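Local coordinates for xenavidin (Xenopus tropicalis, PDB 2UYW), which binds biotin inside its eight-stranded beta barrel, as a frog member of the avidin family that assembles into a tetramer, at residues A[12-17]-A[115-120]; A[19-24]-A[32-37]. All coordinates share one frame; numbering follows the deposited sequence.

Contact 1: A[12-17]-A[115-120]. With BTN (biotin), chain C; FMT (formic acid), chain D.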
ATOM      1  N   TRP A  12       9.850 -10.183  19.888  1.00 29.32           N
ATOM      2  CA  TRP A  12      10.327  -9.990  18.519  1.00 28.78           C
ATOM      3  C   TRP A  12      10.866  -8.581  18.360  1.00 28.72           C
ATOM      4  O   TRP A  12      10.463  -7.656  19.081  1.00 28.32           O
ATOM      5  CB  TRP A  12       9.197 -10.165  17.502  1.00 28.16           C
ATOM      6  CG  TRP A  12       8.481 -11.481  17.500  1.00 27.70           C
ATOM      7  CD1 TRP A  12       7.403 -11.827  18.270  1.00 27.92           C
ATOM      8  CD2 TRP A  12       8.753 -12.610  16.654  1.00 27.89           C
ATOM      9  NE1 TRP A  12       7.000 -13.104  17.974  1.00 30.13           N
ATOM     10  CE2 TRP A  12       7.805 -13.606  16.978  1.00 29.78           C
ATOM     11  CE3 TRP A  12       9.714 -12.878  15.657  1.00 27.96           C
ATOM     12  CZ2 TRP A  12       7.793 -14.866  16.350  1.00 29.97           C
ATOM     13  CZ3 TRP A  12       9.695 -14.125  15.019  1.00 28.30           C
ATOM     14  CH2 TRP A  12       8.745 -15.103  15.371  1.00 28.73           C
ATOM     15  N   ARG A  13      11.761  -8.420  17.389  1.00 28.37           N
ATOM     16  CA  ARG A  13      12.349  -7.132  17.099  1.00 28.94           C
ATOM     17  C   ARG A  13      12.366  -6.935  15.590  1.00 28.20           C
ATOM     18  O   ARG A  13      12.644  -7.881  14.848  1.00 28.53           O
ATOM     19  CB  ARG A  13      13.779  -7.082  17.612  1.00 29.19           C
ATOM     20  CG  ARG A  13      14.361  -5.688  17.779  1.00 31.67           C
ATOM     21  CD  ARG A  13      15.891  -5.782  17.889  1.00 35.40           C
ATOM     22  NE  ARG A  13      16.445  -5.710  16.535  1.00 40.15           N
ATOM     23  CZ  ARG A  13      17.198  -4.716  16.072  1.00 41.11           C
ATOM     24  NH1 ARG A  13      17.572  -3.703  16.875  1.00 42.66           N
ATOM     25  NH2 ARG A  13      17.605  -4.756  14.805  1.00 41.41           N
ATOM     26  N   ASN A  14      12.087  -5.716  15.147  1.00 27.35           N
ATOM     27  CA  ASN A  14      12.251  -5.377  13.730  1.00 26.71           C
ATOM     28  C   ASN A  14      13.506  -4.577  13.475  1.00 27.25           C
ATOM     29  O   ASN A  14      14.245  -4.246  14.407  1.00 27.20           O
ATOM     30  CB  ASN A  14      10.980  -4.711  13.120  1.00 26.02           C
ATOM     31  CG  ASN A  14      10.734  -3.269  13.603  1.00 25.14           C
ATOM     32  OD1 ASN A  14      11.643  -2.580  14.082  1.00 27.77           O
ATOM     33  ND2 ASN A  14       9.497  -2.803  13.446  1.00 24.80           N
ATOM     34  N   LYS A  15      13.742  -4.252  12.204  1.00 28.03           N
ATOM     35  CA  LYS A  15      15.002  -3.621  11.799  1.00 28.85           C
ATOM     36  C   LYS A  15      15.130  -2.166  12.266  1.00 28.13           C
ATOM     37  O   LYS A  15      16.254  -1.661  12.400  1.00 28.02           O
ATOM     38  CB  LYS A  15      15.196  -3.724  10.275  1.00 29.31           C
ATOM     39  CG  LYS A  15      15.317  -5.166   9.767  1.00 30.10           C
ATOM     40  CD  LYS A  15      15.756  -5.228   8.300  1.00 31.86           C
ATOM     41  CE  LYS A  15      14.682  -4.719   7.350  1.00 35.41           C
ATOM     42  NZ  LYS A  15      15.180  -4.685   5.946  1.00 38.34           N
ATOM     43  N   LEU A  16      13.982  -1.510  12.526  1.00 27.22           N
ATOM     44  CA  LEU A  16      13.946  -0.157  13.086  1.00 27.01           C
ATOM     45  C   LEU A  16      14.316  -0.200  14.547  1.00 26.42           C
ATOM     46  O   LEU A  16      14.600   0.830  15.149  1.00 27.57           O
ATOM     47  CB  LEU A  16      12.550   0.452  12.997  1.00 26.43           C
ATOM     48  CG  LEU A  16      12.045   0.803  11.598  1.00 27.19           C
ATOM     49  CD1 LEU A  16      10.589   1.166  11.616  1.00 25.23           C
ATOM     50  CD2 LEU A  16      12.895   1.940  11.071  1.00 27.98           C
ATOM     51  N   GLY A  17      14.271  -1.397  15.118  1.00 27.40           N
ATOM     52  CA  GLY A  17      14.555  -1.605  16.525  1.00 27.07           C
ATOM     53  C   GLY A  17      13.320  -1.558  17.409  1.00 26.78           C
ATOM     54  O   GLY A  17      13.447  -1.467  18.613  1.00 28.52           O
ATOM     55  N   GLY A 115       4.368   0.745   4.651  1.00 23.34           N
ATOM     56  CA  GLY A 115       5.757   0.260   4.652  1.00 23.30           C
ATOM     57  C   GLY A 115       5.831  -1.247   4.873  1.00 23.83           C
ATOM     58  O   GLY A 115       4.792  -1.911   4.995  1.00 24.22           O
ATOM     59  N   ALA A 116       7.059  -1.775   4.871  1.00 24.17           N
ATOM     60  CA  ALA A 116       7.329  -3.162   5.262  1.00 24.04           C
ATOM     61  C   ALA A 116       8.106  -3.199   6.578  1.00 25.01           C
ATOM     62  O   ALA A 116       8.897  -2.304   6.873  1.00 26.25           O
ATOM     63  CB  ALA A 116       8.118  -3.883   4.179  1.00 24.88           C
ATOM     64  N   ASN A 117       7.907  -4.258   7.355  1.00 24.87           N
ATOM     65  CA  ASN A 117       8.752  -4.507   8.520  1.00 25.67           C
ATOM     66  C   ASN A 117       9.114  -5.982   8.506  1.00 25.97           C
ATOM     67  O   ASN A 117       8.309  -6.815   8.092  1.00 25.58           O
ATOM     68  CB  ASN A 117       8.009  -4.240   9.844  1.00 24.94           C
ATOM     69  CG  ASN A 117       7.995  -2.763  10.269  1.00 25.20           C
ATOM     70  OD1 ASN A 117       7.272  -2.423  11.205  1.00 25.22           O
ATOM     71  ND2 ASN A 117       8.805  -1.900   9.617  1.00 24.32           N
ATOM     72  N   THR A 118      10.316  -6.291   8.972  1.00 26.92           N
ATOM     73  CA  THR A 118      10.772  -7.669   9.109  1.00 26.83           C
ATOM     74  C   THR A 118      11.144  -7.894  10.580  1.00 26.79           C
ATOM     75  O   THR A 118      12.008  -7.193  11.102  1.00 27.17           O
ATOM     76  CB  THR A 118      11.970  -7.935   8.155  1.00 27.83           C
ATOM     77  OG1 THR A 118      11.600  -7.590   6.809  1.00 27.91           O
ATOM     78  CG2 THR A 118      12.391  -9.385   8.199  1.00 28.22           C
ATOM     79  N   PHE A 119      10.473  -8.851  11.229  1.00 25.67           N
ATOM     80  CA  PHE A 119      10.690  -9.181  12.649  1.00 25.56           C
ATOM     81  C   PHE A 119      11.418 -10.502  12.802  1.00 26.79           C
ATOM     82  O   PHE A 119      11.126 -11.473  12.110  1.00 26.32           O
ATOM     83  CB  PHE A 119       9.358  -9.307  13.411  1.00 25.11           C
ATOM     84  CG  PHE A 119       8.573  -8.028  13.488  1.00 24.48           C
ATOM     85  CD1 PHE A 119       8.746  -7.152  14.559  1.00 23.36           C
ATOM     86  CD2 PHE A 119       7.647  -7.704  12.482  1.00 21.79           C
ATOM     87  CE1 PHE A 119       8.018  -5.967  14.647  1.00 22.17           C
ATOM     88  CE2 PHE A 119       6.920  -6.501  12.531  1.00 21.67           C
ATOM     89  CZ  PHE A 119       7.091  -5.629  13.613  1.00 22.57           C
ATOM     90  N   THR A 120      12.345 -10.531  13.749  1.00 28.04           N
ATOM     91  CA  THR A 120      13.021 -11.766  14.123  1.00 30.35           C
ATOM     92  C   THR A 120      13.036 -11.837  15.644  1.00 31.36           C
ATOM     93  O   THR A 120      12.831 -10.820  16.307  1.00 31.03           O
ATOM     94  CB  THR A 120      14.483 -11.814  13.618  1.00 30.75           C
ATOM     95  OG1 THR A 120      15.173 -10.618  14.017  1.00 32.88           O
ATOM     96  CG2 THR A 120      14.565 -11.987  12.080  1.00 30.39           C
TER
HETATM   97  C11 BTN C1123       2.848   7.778  15.772  1.00 18.43           C
HETATM   98  O11 BTN C1123       1.832   8.521  15.759  1.00 19.75           O
HETATM   99  O12 BTN C1123       3.973   8.287  15.513  1.00 23.29           O
HETATM  100  C10 BTN C1123       2.721   6.314  16.139  1.00 20.04           C
HETATM  101  C9  BTN C1123       3.982   5.467  15.995  1.00 19.21           C
HETATM  102  C8  BTN C1123       4.104   4.861  14.582  1.00 17.25           C
HETATM  103  C7  BTN C1123       5.358   4.022  14.414  1.00 16.03           C
HETATM  104  C2  BTN C1123       5.454   3.264  13.086  1.00 15.56           C
HETATM  105  S1  BTN C1123       4.335   1.995  12.919  1.00 15.94           S
HETATM  106  C6  BTN C1123       5.205   1.420  11.439  1.00 17.38           C
HETATM  107  C5  BTN C1123       6.690   1.603  11.747  1.00 16.18           C
HETATM  108  N1  BTN C1123       7.197   0.395  12.335  1.00 16.30           N
HETATM  109  C3  BTN C1123       7.607   0.617  13.591  1.00 17.74           C
HETATM  110  O3  BTN C1123       8.126  -0.407  14.383  1.00 19.75           O
HETATM  111  N2  BTN C1123       7.413   1.871  13.957  1.00 16.87           N
HETATM  112  C4  BTN C1123       6.843   2.645  12.843  1.00 16.91           C
HETATM  113  C   FMT D1124      11.872  -3.022   9.759  1.00 26.27           C
HETATM  114  O1  FMT D1124      11.773  -2.627   8.592  1.00 28.86           O
HETATM  115  O2  FMT D1124      11.870  -4.221   9.966  1.00 26.16           O

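Contact 2: A[19-24]-A[32-37]. With BTN (biotin), chain C.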
ATOM      1  N   ASN A  19      10.174  -3.052  19.492  1.00 26.91           N
ATOM      2  CA  ASN A  19       9.927  -4.306  20.212  1.00 26.67           C
ATOM      3  C   ASN A  19       8.473  -4.716  20.187  1.00 25.74           C
ATOM      4  O   ASN A  19       7.596  -3.936  20.561  1.00 25.23           O
ATOM      5  CB  ASN A  19      10.385  -4.191  21.654  1.00 27.74           C
ATOM      6  CG  ASN A  19      11.866  -4.155  21.752  1.00 30.55           C
ATOM      7  OD1 ASN A  19      12.543  -5.139  21.440  1.00 34.10           O
ATOM      8  ND2 ASN A  19      12.400  -3.004  22.142  1.00 34.56           N
ATOM      9  N   LEU A  20       8.250  -5.947  19.738  1.00 25.50           N
ATOM     10  CA  LEU A  20       6.940  -6.557  19.628  1.00 25.52           C
ATOM     11  C   LEU A  20       6.859  -7.731  20.612  1.00 26.58           C
ATOM     12  O   LEU A  20       7.693  -8.643  20.574  1.00 25.78           O
ATOM     13  CB  LEU A  20       6.692  -6.990  18.167  1.00 26.12           C
ATOM     14  CG  LEU A  20       5.594  -8.013  17.870  1.00 24.92           C
ATOM     15  CD1 LEU A  20       4.169  -7.431  18.067  1.00 23.76           C
ATOM     16  CD2 LEU A  20       5.744  -8.536  16.464  1.00 26.86           C
ATOM     17  N   ILE A  21       5.875  -7.692  21.510  1.00 26.20           N
ATOM     18  CA  ILE A  21       5.683  -8.782  22.463  1.00 27.57           C
ATOM     19  C   ILE A  21       4.279  -9.358  22.327  1.00 27.57           C
ATOM     20  O   ILE A  21       3.286  -8.634  22.414  1.00 27.89           O
ATOM     21  CB  ILE A  21       5.927  -8.332  23.912  1.00 27.09           C
ATOM     22  CG1 ILE A  21       7.361  -7.813  24.055  1.00 29.50           C
ATOM     23  CG2 ILE A  21       5.677  -9.502  24.896  1.00 26.70           C
ATOM     24  CD1 ILE A  21       7.613  -7.111  25.360  1.00 33.35           C
ATOM     25  N   ILE A  22       4.215 -10.665  22.099  1.00 27.84           N
ATOM     26  CA  ILE A  22       2.956 -11.366  21.882  1.00 28.28           C
ATOM     27  C   ILE A  22       2.712 -12.396  22.982  1.00 29.27           C
ATOM     28  O   ILE A  22       3.603 -13.194  23.311  1.00 28.08           O
ATOM     29  CB  ILE A  22       2.917 -11.993  20.451  1.00 27.86           C
ATOM     30  CG1 ILE A  22       2.887 -10.873  19.411  1.00 28.27           C
ATOM     31  CG2 ILE A  22       1.690 -12.922  20.291  1.00 29.59           C
ATOM     32  CD1 ILE A  22       3.019 -11.317  17.948  1.00 28.72           C
ATOM     33  N   GLU A  23       1.519 -12.361  23.579  1.00 30.42           N
ATOM     34  CA  GLU A  23       1.171 -13.302  24.667  1.00 33.12           C
ATOM     35  C   GLU A  23       0.689 -14.664  24.119  1.00 33.27           C
ATOM     36  O   GLU A  23       0.606 -14.857  22.894  1.00 33.45           O
ATOM     37  CB  GLU A  23       0.114 -12.684  25.588  1.00 32.76           C
ATOM     38  CG  GLU A  23       0.497 -11.323  26.203  1.00 35.29           C
ATOM     39  CD  GLU A  23      -0.639 -10.701  27.030  1.00 36.36           C
ATOM     40  OE1 GLU A  23      -1.002 -11.284  28.071  1.00 41.57           O
ATOM     41  OE2 GLU A  23      -1.171  -9.632  26.646  1.00 42.69           O
ATOM     42  N   SER A  24       0.378 -15.605  25.014  1.00 34.38           N
ATOM     43  CA  SER A  24      -0.193 -16.884  24.602  1.00 34.66           C
ATOM     44  C   SER A  24      -1.301 -16.695  23.563  1.00 34.34           C
ATOM     45  O   SER A  24      -2.233 -15.899  23.754  1.00 34.93           O
ATOM     46  CB  SER A  24      -0.731 -17.671  25.806  1.00 34.99           C
ATOM     47  OG  SER A  24       0.312 -18.329  26.509  1.00 36.75           O
ATOM     48  N   THR A  32      -3.011 -11.108  22.156  1.00 27.19           N
ATOM     49  CA  THR A  32      -2.799  -9.715  22.540  1.00 27.68           C
ATOM     50  C   THR A  32      -1.327  -9.550  22.855  1.00 27.35           C
ATOM     51  O   THR A  32      -0.575 -10.536  22.877  1.00 27.51           O
ATOM     52  CB  THR A  32      -3.632  -9.351  23.771  1.00 27.76           C
ATOM     53  OG1 THR A  32      -3.298 -10.237  24.839  1.00 29.42           O
ATOM     54  CG2 THR A  32      -5.101  -9.515  23.460  1.00 30.15           C
ATOM     55  N   GLY A  33      -0.916  -8.317  23.112  1.00 26.17           N
ATOM     56  CA  GLY A  33       0.471  -8.042  23.430  1.00 25.71           C
ATOM     57  C   GLY A  33       0.727  -6.555  23.544  1.00 24.95           C
ATOM     58  O   GLY A  33      -0.209  -5.777  23.790  1.00 22.83           O
ATOM     59  N   THR A  34       2.001  -6.186  23.405  1.00 24.23           N
ATOM     60  CA  THR A  34       2.456  -4.804  23.560  1.00 25.28           C
ATOM     61  C   THR A  34       3.479  -4.454  22.485  1.00 24.93           C
ATOM     62  O   THR A  34       4.234  -5.311  21.997  1.00 25.04           O
ATOM     63  CB  THR A  34       3.062  -4.479  24.986  1.00 25.47           C
ATOM     64  OG1 THR A  34       4.227  -5.275  25.240  1.00 27.87           O
ATOM     65  CG2 THR A  34       2.039  -4.694  26.093  1.00 26.89           C
ATOM     66  N   TYR A  35       3.513  -3.182  22.133  1.00 24.64           N
ATOM     67  CA  TYR A  35       4.437  -2.725  21.110  1.00 24.30           C
ATOM     68  C   TYR A  35       5.192  -1.514  21.629  1.00 24.70           C
ATOM     69  O   TYR A  35       4.584  -0.596  22.178  1.00 25.35           O
ATOM     70  CB  TYR A  35       3.651  -2.354  19.841  1.00 24.34           C
ATOM     71  CG  TYR A  35       4.499  -2.391  18.599  1.00 24.70           C
ATOM     72  CD1 TYR A  35       4.488  -3.510  17.770  1.00 25.26           C
ATOM     73  CD2 TYR A  35       5.309  -1.308  18.239  1.00 24.66           C
ATOM     74  CE1 TYR A  35       5.255  -3.547  16.603  1.00 25.85           C
ATOM     75  CE2 TYR A  35       6.085  -1.344  17.098  1.00 27.01           C
ATOM     76  CZ  TYR A  35       6.059  -2.470  16.291  1.00 26.93           C
ATOM     77  OH  TYR A  35       6.795  -2.524  15.135  1.00 28.01           O
ATOM     78  N   PHE A  36       6.516  -1.517  21.488  1.00 24.81           N
ATOM     79  CA  PHE A  36       7.308  -0.368  21.889  1.00 25.59           C
ATOM     80  C   PHE A  36       8.108   0.088  20.681  1.00 25.21           C
ATOM     81  O   PHE A  36       9.139  -0.486  20.362  1.00 26.07           O
ATOM     82  CB  PHE A  36       8.232  -0.696  23.068  1.00 26.41           C
ATOM     83  CG  PHE A  36       8.827   0.529  23.737  1.00 29.60           C
ATOM     84  CD1 PHE A  36       8.000   1.519  24.287  1.00 33.12           C
ATOM     85  CD2 PHE A  36      10.201   0.687  23.837  1.00 33.76           C
ATOM     86  CE1 PHE A  36       8.544   2.659  24.916  1.00 32.77           C
ATOM     87  CE2 PHE A  36      10.757   1.813  24.491  1.00 34.92           C
ATOM     88  CZ  PHE A  36       9.917   2.798  25.022  1.00 32.61           C
ATOM     89  N   THR A  37       7.607   1.107  19.999  1.00 24.64           N
ATOM     90  CA  THR A  37       8.248   1.584  18.785  1.00 24.83           C
ATOM     91  C   THR A  37       9.520   2.385  19.120  1.00 24.75           C
ATOM     92  O   THR A  37       9.564   3.126  20.102  1.00 25.02           O
ATOM     93  CB  THR A  37       7.294   2.420  17.926  1.00 24.97           C
ATOM     94  OG1 THR A  37       7.973   2.791  16.723  1.00 23.67           O
ATOM     95  CG2 THR A  37       6.795   3.687  18.668  1.00 22.93           C
TER
HETATM   96  C11 BTN C1123       2.848   7.778  15.772  1.00 18.43           C
HETATM   97  O11 BTN C1123       1.832   8.521  15.759  1.00 19.75           O
HETATM   98  O12 BTN C1123       3.973   8.287  15.513  1.00 23.29           O
HETATM   99  C10 BTN C1123       2.721   6.314  16.139  1.00 20.04           C
HETATM  100  C9  BTN C1123       3.982   5.467  15.995  1.00 19.21           C
HETATM  101  C8  BTN C1123       4.104   4.861  14.582  1.00 17.25           C
HETATM  102  C7  BTN C1123       5.358   4.022  14.414  1.00 16.03           C
HETATM  103  C2  BTN C1123       5.454   3.264  13.086  1.00 15.56           C
HETATM  104  S1  BTN C1123       4.335   1.995  12.919  1.00 15.94           S
HETATM  105  C6  BTN C1123       5.205   1.420  11.439  1.00 17.38           C
HETATM  106  C5  BTN C1123       6.690   1.603  11.747  1.00 16.18           C
HETATM  107  N1  BTN C1123       7.197   0.395  12.335  1.00 16.30           N
HETATM  108  C3  BTN C1123       7.607   0.617  13.591  1.00 17.74           C
HETATM  109  O3  BTN C1123       8.126  -0.407  14.383  1.00 19.75           O
HETATM  110  N2  BTN C1123       7.413   1.871  13.957  1.00 16.87           N
HETATM  111  C4  BTN C1123       6.843   2.645  12.843  1.00 16.91           C
HETATM  112  O   HOH W   1      11.917   0.025  21.103  1.00 36.17           O
HETATM  113  O   HOH W   2       6.792  -4.245  23.572  1.00 44.59           O
HETATM  114  O   HOH W   3      -2.918 -13.529  23.968  1.00 29.67           O

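Contact 1: A[12-17]-A[115-120]
Asn14 and Asn117 reach out from neighbouring strands to hold the ureido ring of biotin, their amide planes turned 61° apart. Asn14 ND2 donates to the ureido oxygen O3 at 2.9 Å, while Asn117 OD1 receives biotin N1 at 3.0 Å, nearly straight at 171°. Asn117 OD1 also takes a hydrogen bond from Trp78 NE1, which fixes the amide with its oxygen toward the ligand. Several features position the Asn14 amide: CG stands between the backbone N and the carbonyl carbon (chi1 72°), CB lies over one face of the Phe119 ring, 3.8 Å from its centroid, and OD1 accepts from Ser18 N and, weakly, from Leu16 N. Further out, Arg13 N donates to Thr120 O at 2.8 Å in an antiparallel hydrogen-bonded pair joining strands 10-14 and 112-121, the first and last of the barrel. After Asn14, segment 12-17 leaves strand 112-121 in a type I turn, and a formic acid molecule, probably from the crystallisation liquor, bridges the two, its O2 accepting from Lys15 N at 2.9 Å and Thr118 N at 2.8 Å. One amide thus donates to the ureido oxygen and the other accepts from one N-H, leaving the second to Thr37.

Contact 2: A[19-24]-A[32-37]
Tyr35 and Leu20 both face the barrel interior, where their side chains cross at an oblique angle, Leu20 CD1 lying 3.9 Å from Tyr35 CD1. With CG anti to the backbone N (chi1 -158°), the tyrosine ring extends into the barrel, and its hydroxyl donates to the ureido oxygen O3 of biotin at 2.6 Å. That oxygen sits at the ring edge, in its plane, whereas Asn19 O lies over one face of the same ring. A phenylalanine in place of Tyr35 would probably keep the packing on Leu20 but leave the biotin oxygen without one of its hydrogen-bond donors. One step beyond the strand end, Thr37 OG1 accepts biotin N2 at 3.0 Å, and its own bond to Val39 O helps fix that hydroxyl. The two strands, 19-22 and 30-36, form a beta hairpin of the up-and-down avidin barrel, with Asn19–Phe36 and Ile21–Thr34 as its antiparallel hydrogen-bonded pairs. On the outer face Ile21 and Thr34 lie alongside each other and point the same way, Ile21 CB being 3.7 Å from Thr34 OG1. Gly33, paired with Ile22, has no CB to stand in the way of Ile21 O, which approaches Gly33 CA to 3.1 Å. Toward the hairpin's connecting loop, the extended Glu23 side chain crosses Thr32, and Thr32 OG1 donates to Glu23 OE2 at 2.9 Å from above the carboxylate plane, next to the backbone bond from Glu23 N to Thr32 O.

Contact 1 closes the barrel by joining its first and last strands across most of the sequence, whereas contact 2 is a local hairpin nested within that loop. They meet where strand 10-14 lies beside strand 19-22: Trp12 N is 2.7 Å from Leu20 O, a probable hydrogen bond, and Phe119 packs against both Leu20 and Tyr35. Each has a buried inner side and a more exposed outer one. Inside, both supply the same biotin, contact 1 through carboxamides and contact 2 through hydroxyls. Outside they diverge: Lys15 and Ala116 of contact 1 pack on their counterparts in a second subunit, while contact 2 touches no other chain of the tetramer and has waters bridging its strands.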